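Local structure of GphF Dehydratase 1 (Archangium violaceum, 6MBF) at residues 45-50 with 85-90; 38-43 with 163-168; 27-32 with 92-97. The protein acts as a dehydratase domain of the gephyronic acid polyketide synthase, probably removing water from the growing chain and also shifting the resulting double bond. All coordinates share one frame; numbering follows the deposited sequence.

Interaction 1: 45-50 with 85-90; sequences DAIVVL and LVLRAG
Val-49 N donates to Leu-85 O at 2.9 Å in a nearly straight bond, and two residues earlier Ile-47 O accepts from Leu-87 N, a more bent bond of the same length. Between these bonds Val-48 faces Val-86 as an antiparallel non-hydrogen-bonded pair. Water replaces the return bond at each of the two positions: one molecule accepts from Ile-47 N and donates to Leu-87 O, the other accepts from Leu-85 N and donates to Val-49 O. Ile-47 O is also approached by Val-86 CA at 3.2 Å, a CA-H...O contact.

Across the two segments the side-chain packing is aliphatic. CG2 of Val-49, anti to the carbonyl carbon, touches both Leu-85 CG and Leu-87 CD1, the latter at 3.7 Å. Ile-47 crosses Leu-87 at about a right angle, CG2 against CB, and its CD1 reaches the loop at Ala-89, whose CB is 3.9 Å away. An alanine in place of Ile-47 would probably leave Ala-89 CB without its apolar mate and open a gap beside Leu-87 CB. Ala-46 CB meets Val-86 CG1 nearby.

Tyr-54 of helix 52-65 packs on Val-49 and Leu-85. Strand 42-43 completes this small sheet beyond strand 46-48, a side sheet of what is probably the first hotdog half of the dehydratase. In this antiparallel pairing, with two direct bonds and two water-bridged ones, the backbone polar groups are met partly by water while apolar side chains close over the join.

Interaction 2: 38-43 with 163-168; sequences LGEHWV and GPRLRN
The guanidinium of Arg-165 presents its edge to the carboxylate of Glu-40, the two planes 75° apart. One face of the Trp-42 ring has Glu-40 C 4.0 Å above it, offset toward the rim, and Gly-163 N comes up obliquely, 3.5 Å from Trp-42 CZ3. Pro-164 N lies over the centre of the Arg-167 guanidinium. The loop leading into strand 42-43, with the first residue of that strand, here meets loop 163-168 at a junction between two hotdog halves, consistent with the double-hotdog fold of the family. The salt bridge, Glu-40 OE2 to Arg-165 NE at 3.3 Å, is weak as a hydrogen bond; NH1 of Arg-165 turns instead to Glu-188 and Glu-189.

The other carboxylate oxygen is gripped more firmly. Arg-165 N donates to Glu-40 OE1 at 2.9 Å, nearly straight, on the syn side but 29° out of the carboxylate plane. A bend at chi2 of Glu-40 (-141°) sets CD against CG and CD of Arg-165. A side chain at Gly-163 would run into Glu-40 OE1. A bound magnesium ion lies about 4 Å from the side chain of His-41. Glu-40 O accepts from Gly-163 N at 2.8 Å and is also touched by Leu-166 CD1, 3.5 Å away.

Interaction 3: 27-32 with 92-97; sequences TGTVSS and PARLRL
Gly-28 and Leu-95 exchange two backbone bonds, Gly-28 N to Leu-95 O and Leu-95 N to Gly-28 O, the second 2.8 Å long and nearly straight. Val-30 and Ala-93 do the same, with Ala-93 N to Val-30 O at 2.8 Å, so both hydrogen-bonded pairs of this antiparallel ladder have all their strand-to-strand donors and acceptors matched. Thr-27 opposite Arg-96 and Thr-29 opposite Arg-94 are the non-hydrogen-bonded pairs.

Two carbonyls carry a second load. Leu-95 O takes the hydroxyl of Thr-27 as well, OG1 donating at 3.1 Å; OG1 is placed there anti to the backbone N (chi1 -168°). Gly-28 O receives a second, weak bond from Arg-94 NE at 3.3 Å, the oxygen lying at the guanidinium edge. A bend at chi3 (-49°) brings NE to that oxygen; Arg-94 NH2 makes a weak, bent bond to Thr-27 OG1 at 2.8 Å. Thr-27 OG1 thus both donates and accepts. Thr-29 OG1 also lies close to Arg-94 NE, but the angle is too poor for a hydrogen bond; Thr-29 O accepts from Arg-34. Further along the same face, Thr-29 CG2 lies alongside Pro-92 CB, 3.6 Å apart. On the opposite face Val-30 CG1 meets Leu-95 CD1 at 3.9 Å.

The guanidinium of Arg-96 finds its partners elsewhere, in a salt bridge to Glu-117 and a cation-pi contact with Trp-120. The pairing lies toward one end of the main sheet, probably in the first hotdog half: strand 93-100 is flanked by strands 23-30 and 103-109, while Met-57 of helix 52-65 packs against Leu-95 on the face it shares with Val-30.

How the interactions relate
The segments run along the chain in the order 27-32, 38-43, 45-50, 85-90, 92-97 and 163-168, so interaction 1 is nested inside the loops closed by interactions 2 and 3, which cross each other. Interaction 1 lies between them in space, its centre about 11 Å from that of interaction 2 and about 12 Å from that of interaction 3. Strands 42-43 and 46-48 are sheet neighbours, and His-41 ND1 probably bonds to Val-48 O; toward interaction 3, Gly-90 N probably bonds to Ser-32 OG. Interactions 1 and 3 lie in the first hotdog half, whereas interaction 2 joins it to the second, so the small sheet stands between strands 23-30 and 93-100 and that junction.

Interaction 1: 45-50 with 85-90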
ATOM      1  N   ASP A  45      -6.909  14.208 -11.844  1.00 18.82           N
ATOM      2  CA  ASP A  45      -6.591  13.800 -13.214  1.00 19.20           C
ATOM      3  C   ASP A  45      -5.115  13.472 -13.441  1.00 21.04           C
ATOM      4  O   ASP A  45      -4.731  13.179 -14.583  1.00 28.30           O
ATOM      5  CB  ASP A  45      -7.028  14.850 -14.245  1.00 22.79           C
ATOM      6  CG  ASP A  45      -8.541  14.980 -14.334  1.00 31.03           C
ATOM      7  OD1 ASP A  45      -9.245  14.022 -13.947  1.00 36.30           O
ATOM      8  OD2 ASP A  45      -9.026  16.036 -14.786  1.00 34.72           O
ATOM      9  N   ALA A  46      -4.276  13.504 -12.413  1.00 16.83           N
ATOM     10  CA  ALA A  46      -2.887  13.094 -12.547  1.00 17.93           C
ATOM     11  C   ALA A  46      -2.745  11.639 -12.129  1.00 16.05           C
ATOM     12  O   ALA A  46      -3.428  11.181 -11.206  1.00 18.36           O
ATOM     13  CB  ALA A  46      -1.977  13.973 -11.686  1.00 17.24           C
ATOM     14  N   ILE A  47      -1.874  10.909 -12.821  1.00 17.61           N
ATOM     15  CA  ILE A  47      -1.557   9.546 -12.407  1.00 16.95           C
ATOM     16  C   ILE A  47      -0.667   9.617 -11.173  1.00 16.85           C
ATOM     17  O   ILE A  47       0.436  10.169 -11.228  1.00 17.26           O
ATOM     18  CB  ILE A  47      -0.860   8.774 -13.533  1.00 15.67           C
ATOM     19  CG1 ILE A  47      -1.702   8.783 -14.806  1.00 17.17           C
ATOM     20  CG2 ILE A  47      -0.561   7.338 -13.076  1.00 17.00           C
ATOM     21  CD1 ILE A  47      -0.913   8.409 -16.053  1.00 17.08           C
ATOM     22  N   VAL A  48      -1.139   9.060 -10.057  1.00 16.22           N
ATOM     23  CA  VAL A  48      -0.433   9.140  -8.777  1.00 14.14           C
ATOM     24  C   VAL A  48      -0.154   7.725  -8.282  1.00 16.28           C
ATOM     25  O   VAL A  48      -1.084   6.930  -8.094  1.00 14.59           O
ATOM     26  CB  VAL A  48      -1.234   9.929  -7.725  1.00 18.87           C
ATOM     27  CG1 VAL A  48      -0.510   9.906  -6.380  1.00 24.98           C
ATOM     28  CG2 VAL A  48      -1.479  11.362  -8.175  1.00 22.69           C
ATOM     29  N   VAL A  49       1.123   7.413  -8.067  1.00 14.98           N
ATOM     30  CA  VAL A  49       1.502   6.089  -7.585  1.00 18.13           C
ATOM     31  C   VAL A  49       0.907   5.867  -6.199  1.00 15.75           C
ATOM     32  O   VAL A  49       1.069   6.698  -5.299  1.00 17.45           O
ATOM     33  CB  VAL A  49       3.033   5.965  -7.587  1.00 17.44           C
ATOM     34  CG1 VAL A  49       3.511   4.741  -6.779  1.00 19.17           C
ATOM     35  CG2 VAL A  49       3.549   5.944  -9.036  1.00 15.43           C
ATOM     36  N   LEU A  50       0.200   4.748  -6.031  1.00 14.39           N
ATOM     37  CA  LEU A  50      -0.405   4.424  -4.743  1.00 13.43           C
ATOM     38  C   LEU A  50       0.665   4.238  -3.668  1.00 13.43           C
ATOM     39  O   LEU A  50       1.706   3.623  -3.907  1.00 15.24           O
ATOM     40  CB  LEU A  50      -1.239   3.146  -4.857  1.00 16.75           C
ATOM     41  CG  LEU A  50      -2.593   3.177  -5.568  1.00 17.30           C
ATOM     42  CD1 LEU A  50      -3.120   1.757  -5.678  1.00 15.79           C
ATOM     43  CD2 LEU A  50      -3.557   4.046  -4.782  1.00 15.25           C
ATOM     44  N   LEU A  85       4.343  10.567  -6.057  1.00 15.66           N
ATOM     45  CA  LEU A  85       5.022  10.299  -7.314  1.00 14.79           C
ATOM     46  C   LEU A  85       3.974  10.399  -8.419  1.00 16.26           C
ATOM     47  O   LEU A  85       3.080   9.549  -8.528  1.00 16.65           O
ATOM     48  CB  LEU A  85       5.708   8.932  -7.297  1.00 17.10           C
ATOM     49  CG  LEU A  85       6.330   8.467  -8.622  1.00 21.23           C
ATOM     50  CD1 LEU A  85       7.184   9.564  -9.227  1.00 24.83           C
ATOM     51  CD2 LEU A  85       7.154   7.198  -8.412  1.00 23.62           C
ATOM     52  N   VAL A  86       4.061  11.457  -9.205  1.00 16.63           N
ATOM     53  CA  VAL A  86       3.165  11.650 -10.336  1.00 15.35           C
ATOM     54  C   VAL A  86       3.858  11.104 -11.569  1.00 15.01           C
ATOM     55  O   VAL A  86       4.998  11.483 -11.866  1.00 20.95           O
ATOM     56  CB  VAL A  86       2.815  13.135 -10.515  1.00 19.11           C
ATOM     57  CG1 VAL A  86       1.928  13.321 -11.732  1.00 20.41           C
ATOM     58  CG2 VAL A  86       2.155  13.691  -9.254  1.00 21.70           C
ATOM     59  N   LEU A  87       3.184  10.201 -12.273  1.00 15.14           N
ATOM     60  CA  LEU A  87       3.659   9.667 -13.538  1.00 12.00           C
ATOM     61  C   LEU A  87       2.936  10.358 -14.684  1.00 15.69           C
ATOM     62  O   LEU A  87       1.727  10.596 -14.614  1.00 19.74           O
ATOM     63  CB  LEU A  87       3.413   8.158 -13.629  1.00 16.00           C
ATOM     64  CG  LEU A  87       4.102   7.286 -12.574  1.00 17.32           C
ATOM     65  CD1 LEU A  87       3.590   5.856 -12.709  1.00 18.90           C
ATOM     66  CD2 LEU A  87       5.634   7.350 -12.698  1.00 17.22           C
ATOM     67  N   ARG A  88       3.671  10.678 -15.744  1.00 16.91           N
ATOM     68  CA  ARG A  88       3.030  11.003 -17.012  1.00 14.11           C
ATOM     69  C   ARG A  88       2.870   9.715 -17.809  1.00 15.09           C
ATOM     70  O   ARG A  88       3.818   8.932 -17.926  1.00 17.36           O
ATOM     71  CB  ARG A  88       3.838  12.024 -17.814  1.00 15.09           C
ATOM     72  CG  ARG A  88       4.357  13.190 -17.012  1.00 16.77           C
ATOM     73  CD  ARG A  88       3.266  14.025 -16.358  1.00 23.60           C
ATOM     74  NE  ARG A  88       3.867  15.153 -15.635  1.00 21.83           N
ATOM     75  CZ  ARG A  88       3.211  15.931 -14.778  1.00 23.05           C
ATOM     76  NH1 ARG A  88       1.928  15.717 -14.526  1.00 22.36           N
ATOM     77  NH2 ARG A  88       3.845  16.922 -14.159  1.00 30.64           N
ATOM     78  N   ALA A  89       1.666   9.490 -18.333  1.00 17.43           N
ATOM     79  CA  ALA A  89       1.310   8.248 -19.016  1.00 15.74           C
ATOM     80  C   ALA A  89       2.409   7.779 -19.956  1.00 19.44           C
ATOM     81  O   ALA A  89       2.837   8.518 -20.850  1.00 18.05           O
ATOM     82  CB  ALA A  89       0.011   8.447 -19.795  1.00 15.80           C
ATOM     83  N   GLY A  90       2.898   6.558 -19.724  1.00 16.99           N
ATOM     84  CA  GLY A  90       3.888   5.952 -20.588  1.00 20.06           C
ATOM     85  C   GLY A  90       5.320   6.419 -20.404  1.00 23.18           C
ATOM     86  O   GLY A  90       6.231   5.765 -20.927  1.00 25.39           O
TER
HETATM   87  O   HOH W   1      -0.268  12.343 -14.696  1.00 21.47           O
HETATM   88  O   HOH W   2       2.899   8.491  -4.485  1.00 16.26           O

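Interaction 2: 38-43 with 163-168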
ATOM      1  N   LEU A  38       0.027   0.810 -11.766  1.00 15.27           N
ATOM      2  CA  LEU A  38       0.571   2.154 -11.612  1.00 14.21           C
ATOM      3  C   LEU A  38      -0.083   3.164 -12.543  1.00 18.49           C
ATOM      4  O   LEU A  38       0.100   4.367 -12.338  1.00 21.59           O
ATOM      5  CB  LEU A  38       2.084   2.159 -11.856  1.00 17.48           C
ATOM      6  CG  LEU A  38       2.975   1.407 -10.859  1.00 16.25           C
ATOM      7  CD1 LEU A  38       4.429   1.661 -11.219  1.00 18.67           C
ATOM      8  CD2 LEU A  38       2.684   1.825  -9.419  1.00 18.06           C
ATOM      9  N   GLY A  39      -0.822   2.720 -13.557  1.00 15.72           N
ATOM     10  CA  GLY A  39      -1.559   3.622 -14.415  1.00 18.34           C
ATOM     11  C   GLY A  39      -3.043   3.676 -14.133  1.00 21.01           C
ATOM     12  O   GLY A  39      -3.791   4.229 -14.950  1.00 21.65           O
ATOM     13  N   GLU A  40      -3.504   3.126 -13.004  1.00 16.47           N
ATOM     14  CA  GLU A  40      -4.937   3.028 -12.758  1.00 17.75           C
ATOM     15  C   GLU A  40      -5.376   3.732 -11.474  1.00 17.03           C
ATOM     16  O   GLU A  40      -6.473   3.470 -10.984  1.00 16.63           O
ATOM     17  CB  GLU A  40      -5.365   1.561 -12.753  1.00 19.71           C
ATOM     18  CG  GLU A  40      -5.163   0.928 -14.124  1.00 29.09           C
ATOM     19  CD  GLU A  40      -6.267  -0.026 -14.521  1.00 23.14           C
ATOM     20  OE1 GLU A  40      -7.193  -0.247 -13.713  1.00 20.38           O
ATOM     21  OE2 GLU A  40      -6.192  -0.566 -15.644  1.00 22.81           O
ATOM     22  N   HIS A  41      -4.562   4.641 -10.941  1.00 14.54           N
ATOM     23  CA  HIS A  41      -4.980   5.479  -9.828  1.00 13.76           C
ATOM     24  C   HIS A  41      -4.684   6.937 -10.142  1.00 15.74           C
ATOM     25  O   HIS A  41      -3.539   7.287 -10.451  1.00 15.86           O
ATOM     26  CB  HIS A  41      -4.292   5.076  -8.524  1.00 13.63           C
ATOM     27  CG  HIS A  41      -4.591   6.001  -7.385  1.00 12.70           C
ATOM     28  ND1 HIS A  41      -3.634   6.822  -6.827  1.00 14.86           N
ATOM     29  CD2 HIS A  41      -5.743   6.256  -6.719  1.00 15.50           C
ATOM     30  CE1 HIS A  41      -4.179   7.532  -5.855  1.00 15.94           C
ATOM     31  NE2 HIS A  41      -5.455   7.203  -5.760  1.00 15.56           N
ATOM     32  N   TRP A  42      -5.703   7.787 -10.015  1.00 15.49           N
ATOM     33  CA  TRP A  42      -5.588   9.203 -10.324  1.00 17.65           C
ATOM     34  C   TRP A  42      -6.065  10.051  -9.154  1.00 17.55           C
ATOM     35  O   TRP A  42      -6.931   9.641  -8.376  1.00 18.99           O
ATOM     36  CB  TRP A  42      -6.395   9.579 -11.585  1.00 16.25           C
ATOM     37  CG  TRP A  42      -6.185   8.632 -12.701  1.00 16.36           C
ATOM     38  CD1 TRP A  42      -5.186   8.669 -13.632  1.00 26.07           C
ATOM     39  CD2 TRP A  42      -6.987   7.489 -13.014  1.00 21.11           C
ATOM     40  NE1 TRP A  42      -5.318   7.616 -14.505  1.00 27.89           N
ATOM     41  CE2 TRP A  42      -6.417   6.878 -14.147  1.00 25.25           C
ATOM     42  CE3 TRP A  42      -8.138   6.928 -12.451  1.00 26.37           C
ATOM     43  CZ2 TRP A  42      -6.958   5.731 -14.724  1.00 21.80           C
ATOM     44  CZ3 TRP A  42      -8.674   5.793 -13.028  1.00 26.02           C
ATOM     45  CH2 TRP A  42      -8.081   5.204 -14.151  1.00 24.82           C
ATOM     46  N   VAL A  43      -5.475  11.238  -9.038  1.00 18.40           N
ATOM     47  CA  VAL A  43      -5.963  12.296  -8.160  1.00 18.48           C
ATOM     48  C   VAL A  43      -5.868  13.600  -8.940  1.00 17.91           C
ATOM     49  O   VAL A  43      -4.800  13.937  -9.467  1.00 18.82           O
ATOM     50  CB  VAL A  43      -5.168  12.399  -6.842  1.00 20.45           C
ATOM     51  CG1 VAL A  43      -5.832  13.398  -5.903  1.00 27.90           C
ATOM     52  CG2 VAL A  43      -5.036  11.032  -6.153  1.00 27.33           C
ATOM     53  N   GLY A 163      -9.153   2.683 -11.525  1.00 16.49           N
ATOM     54  CA  GLY A 163      -9.538   1.908 -12.680  1.00 16.80           C
ATOM     55  C   GLY A 163      -9.929   0.480 -12.344  1.00 18.27           C
ATOM     56  O   GLY A 163      -9.939   0.059 -11.178  1.00 18.94           O
ATOM     57  N   PRO A 164     -10.249  -0.305 -13.380  1.00 18.90           N
ATOM     58  CA  PRO A 164     -10.853  -1.629 -13.154  1.00 17.45           C
ATOM     59  C   PRO A 164      -9.930  -2.665 -12.539  1.00 17.42           C
ATOM     60  O   PRO A 164     -10.430  -3.704 -12.088  1.00 21.65           O
ATOM     61  CB  PRO A 164     -11.292  -2.065 -14.559  1.00 21.05           C
ATOM     62  CG  PRO A 164     -10.472  -1.240 -15.497  1.00 22.89           C
ATOM     63  CD  PRO A 164     -10.218   0.062 -14.808  1.00 24.46           C
ATOM     64  N   ARG A 165      -8.614  -2.450 -12.523  1.00 17.44           N
ATOM     65  CA  ARG A 165      -7.733  -3.377 -11.826  1.00 16.91           C
ATOM     66  C   ARG A 165      -7.764  -3.192 -10.318  1.00 16.37           C
ATOM     67  O   ARG A 165      -7.231  -4.046  -9.596  1.00 15.94           O
ATOM     68  CB  ARG A 165      -6.291  -3.215 -12.304  1.00 18.14           C
ATOM     69  CG  ARG A 165      -6.092  -3.429 -13.798  1.00 18.45           C
ATOM     70  CD  ARG A 165      -4.663  -3.108 -14.172  1.00 27.25           C
ATOM     71  NE  ARG A 165      -4.423  -3.308 -15.594  1.00 24.23           N
ATOM     72  CZ  ARG A 165      -3.941  -4.429 -16.116  1.00 32.79           C
ATOM     73  NH1 ARG A 165      -3.639  -5.450 -15.327  1.00 30.87           N
ATOM     74  NH2 ARG A 165      -3.752  -4.524 -17.427  1.00 31.99           N
ATOM     75  N   LEU A 166      -8.371  -2.106  -9.836  1.00 16.18           N
ATOM     76  CA  LEU A 166      -8.325  -1.745  -8.424  1.00 18.24           C
ATOM     77  C   LEU A 166      -9.731  -1.670  -7.827  1.00 14.95           C
ATOM     78  O   LEU A 166     -10.077  -0.713  -7.123  1.00 15.36           O
ATOM     79  CB  LEU A 166      -7.569  -0.420  -8.265  1.00 16.84           C
ATOM     80  CG  LEU A 166      -6.122  -0.485  -8.775  1.00 16.87           C
ATOM     81  CD1 LEU A 166      -5.477   0.883  -8.809  1.00 18.31           C
ATOM     82  CD2 LEU A 166      -5.299  -1.450  -7.913  1.00 16.83           C
ATOM     83  N   ARG A 167     -10.551  -2.689  -8.112  1.00 15.15           N
ATOM     84  CA  ARG A 167     -11.899  -2.816  -7.554  1.00 12.34           C
ATOM     85  C   ARG A 167     -12.046  -4.240  -7.025  1.00 14.18           C
ATOM     86  O   ARG A 167     -12.848  -5.032  -7.528  1.00 18.56           O
ATOM     87  CB  ARG A 167     -12.962  -2.481  -8.612  1.00 15.56           C
ATOM     88  CG  ARG A 167     -12.814  -1.060  -9.164  1.00 14.07           C
ATOM     89  CD  ARG A 167     -13.730  -0.806 -10.350  1.00 15.08           C
ATOM     90  NE  ARG A 167     -13.431   0.505 -10.912  1.00 17.37           N
ATOM     91  CZ  ARG A 167     -13.578   0.841 -12.192  1.00 21.24           C
ATOM     92  NH1 ARG A 167     -14.057  -0.037 -13.073  1.00 16.16           N
ATOM     93  NH2 ARG A 167     -13.246   2.067 -12.586  1.00 18.43           N
ATOM     94  N   ASN A 168     -11.269  -4.563  -5.991  1.00 15.04           N
ATOM     95  CA  ASN A 168     -11.062  -5.946  -5.583  1.00 18.54           C
ATOM     96  C   ASN A 168     -11.769  -6.320  -4.286  1.00 15.31           C
ATOM     97  O   ASN A 168     -11.553  -7.430  -3.776  1.00 16.23           O
ATOM     98  CB  ASN A 168      -9.563  -6.219  -5.482  1.00 15.36           C
ATOM     99  CG  ASN A 168      -8.870  -6.058  -6.829  1.00 18.68           C
ATOM    100  OD1 ASN A 168      -9.132  -6.824  -7.756  1.00 19.84           O
ATOM    101  ND2 ASN A 168      -8.000  -5.053  -6.948  1.00 16.05           N
TER

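Interaction 3: 27-32 with 92-97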
ATOM      1  N   THR A  27      17.586  -0.488  -7.555  1.00 18.32           N
ATOM      2  CA  THR A  27      17.087   0.479  -8.523  1.00 17.94           C
ATOM      3  C   THR A  27      16.382  -0.238  -9.662  1.00 25.14           C
ATOM      4  O   THR A  27      16.717  -1.371 -10.020  1.00 24.14           O
ATOM      5  CB  THR A  27      18.208   1.372  -9.068  1.00 23.95           C
ATOM      6  OG1 THR A  27      17.632   2.465  -9.793  1.00 39.31           O
ATOM      7  CG2 THR A  27      19.112   0.579  -9.995  1.00 24.18           C
ATOM      8  N   GLY A  28      15.394   0.444 -10.231  1.00 22.59           N
ATOM      9  CA  GLY A  28      14.680  -0.090 -11.370  1.00 27.81           C
ATOM     10  C   GLY A  28      13.992   1.046 -12.089  1.00 24.89           C
ATOM     11  O   GLY A  28      14.142   2.217 -11.735  1.00 25.61           O
ATOM     12  N   THR A  29      13.236   0.677 -13.116  1.00 18.61           N
ATOM     13  CA  THR A  29      12.437   1.607 -13.890  1.00 20.93           C
ATOM     14  C   THR A  29      10.995   1.130 -13.896  1.00 17.00           C
ATOM     15  O   THR A  29      10.729  -0.061 -14.079  1.00 24.44           O
ATOM     16  CB  THR A  29      12.961   1.719 -15.327  1.00 26.84           C
ATOM     17  OG1 THR A  29      14.292   2.252 -15.311  1.00 33.59           O
ATOM     18  CG2 THR A  29      12.070   2.620 -16.155  1.00 25.22           C
ATOM     19  N   VAL A  30      10.062   2.059 -13.683  1.00 19.26           N
ATOM     20  CA  VAL A  30       8.640   1.761 -13.782  1.00 17.80           C
ATOM     21  C   VAL A  30       7.991   2.785 -14.706  1.00 19.19           C
ATOM     22  O   VAL A  30       8.567   3.826 -15.022  1.00 20.80           O
ATOM     23  CB  VAL A  30       7.940   1.767 -12.403  1.00 18.36           C
ATOM     24  CG1 VAL A  30       8.577   0.726 -11.463  1.00 20.39           C
ATOM     25  CG2 VAL A  30       7.978   3.158 -11.802  1.00 20.88           C
ATOM     26  N   SER A  31       6.772   2.473 -15.139  1.00 17.88           N
ATOM     27  CA  SER A  31       5.939   3.444 -15.835  1.00 18.74           C
ATOM     28  C   SER A  31       4.488   3.153 -15.488  1.00 15.23           C
ATOM     29  O   SER A  31       4.170   2.134 -14.870  1.00 16.59           O
ATOM     30  CB  SER A  31       6.136   3.381 -17.351  1.00 16.18           C
ATOM     31  OG  SER A  31       5.471   2.243 -17.862  1.00 17.05           O
ATOM     32  N   SER A  32       3.600   4.049 -15.925  1.00 15.22           N
ATOM     33  CA  SER A  32       2.171   3.822 -15.753  1.00 15.60           C
ATOM     34  C   SER A  32       1.705   2.546 -16.453  1.00 14.91           C
ATOM     35  O   SER A  32       0.610   2.056 -16.155  1.00 19.24           O
ATOM     36  CB  SER A  32       1.372   5.041 -16.251  1.00 20.45           C
ATOM     37  OG  SER A  32       1.468   5.228 -17.661  1.00 17.42           O
ATOM     38  N   PRO A  92       8.737   6.611 -18.574  1.00 19.20           N
ATOM     39  CA  PRO A  92       9.388   5.873 -17.484  1.00 21.34           C
ATOM     40  C   PRO A  92       9.933   6.788 -16.397  1.00 20.16           C
ATOM     41  O   PRO A  92      10.305   7.943 -16.633  1.00 20.05           O
ATOM     42  CB  PRO A  92      10.523   5.125 -18.195  1.00 28.21           C
ATOM     43  CG  PRO A  92      10.819   5.974 -19.399  1.00 30.34           C
ATOM     44  CD  PRO A  92       9.476   6.503 -19.841  1.00 22.09           C
ATOM     45  N   ALA A  93       9.976   6.243 -15.185  1.00 17.62           N
ATOM     46  CA  ALA A  93      10.589   6.887 -14.034  1.00 16.85           C
ATOM     47  C   ALA A  93      11.539   5.905 -13.371  1.00 19.37           C
ATOM     48  O   ALA A  93      11.207   4.727 -13.204  1.00 19.43           O
ATOM     49  CB  ALA A  93       9.539   7.347 -13.016  1.00 23.85           C
ATOM     50  N   ARG A  94      12.719   6.391 -13.001  1.00 18.00           N
ATOM     51  CA  ARG A  94      13.649   5.610 -12.195  1.00 22.52           C
ATOM     52  C   ARG A  94      13.164   5.563 -10.752  1.00 20.53           C
ATOM     53  O   ARG A  94      12.768   6.587 -10.197  1.00 21.85           O
ATOM     54  CB  ARG A  94      15.048   6.223 -12.241  1.00 22.34           C
ATOM     55  CG  ARG A  94      15.655   6.334 -13.629  1.00 42.72           C
ATOM     56  CD  ARG A  94      15.740   4.983 -14.318  1.00 51.50           C
ATOM     57  NE  ARG A  94      16.346   3.972 -13.457  1.00 52.09           N
ATOM     58  CZ  ARG A  94      17.653   3.759 -13.358  1.00 57.80           C
ATOM     59  NH1 ARG A  94      18.503   4.488 -14.068  1.00 45.89           N
ATOM     60  NH2 ARG A  94      18.110   2.815 -12.546  1.00 60.65           N
ATOM     61  N   LEU A  95      13.195   4.374 -10.153  1.00 19.14           N
ATOM     62  CA  LEU A  95      12.859   4.169  -8.749  1.00 20.77           C
ATOM     63  C   LEU A  95      14.084   3.658  -8.011  1.00 22.21           C
ATOM     64  O   LEU A  95      14.860   2.866  -8.555  1.00 24.94           O
ATOM     65  CB  LEU A  95      11.729   3.160  -8.571  1.00 33.69           C
ATOM     66  CG  LEU A  95      10.275   3.587  -8.694  1.00 28.33           C
ATOM     67  CD1 LEU A  95       9.412   2.472  -8.133  1.00 16.94           C
ATOM     68  CD2 LEU A  95      10.018   4.890  -7.963  1.00 27.73           C
ATOM     69  N   ARG A  96      14.244   4.092  -6.764  1.00 18.54           N
ATOM     70  CA  ARG A  96      15.407   3.713  -5.972  1.00 19.12           C
ATOM     71  C   ARG A  96      14.987   3.517  -4.529  1.00 20.40           C
ATOM     72  O   ARG A  96      14.310   4.376  -3.963  1.00 19.68           O
ATOM     73  CB  ARG A  96      16.498   4.786  -6.057  1.00 19.60           C
ATOM     74  CG  ARG A  96      17.752   4.506  -5.238  1.00 24.34           C
ATOM     75  CD  ARG A  96      18.724   5.687  -5.308  1.00 23.80           C
ATOM     76  NE  ARG A  96      18.272   6.815  -4.494  1.00 19.90           N
ATOM     77  CZ  ARG A  96      18.786   8.042  -4.549  1.00 22.93           C
ATOM     78  NH1 ARG A  96      19.779   8.316  -5.390  1.00 28.99           N
ATOM     79  NH2 ARG A  96      18.305   8.996  -3.771  1.00 22.91           N
ATOM     80  N   LEU A  97      15.373   2.387  -3.942  1.00 18.73           N
ATOM     81  CA  LEU A  97      15.282   2.193  -2.501  1.00 14.94           C
ATOM     82  C   LEU A  97      16.701   2.046  -1.978  1.00 17.12           C
ATOM     83  O   LEU A  97      17.439   1.159  -2.420  1.00 20.08           O
ATOM     84  CB  LEU A  97      14.433   0.972  -2.139  1.00 20.62           C
ATOM     85  CG  LEU A  97      14.179   0.750  -0.637  1.00 15.71           C
ATOM     86  CD1 LEU A  97      12.845   0.011  -0.417  1.00 16.90           C
ATOM     87  CD2 LEU A  97      15.317  -0.017   0.072  1.00 15.49           C
TER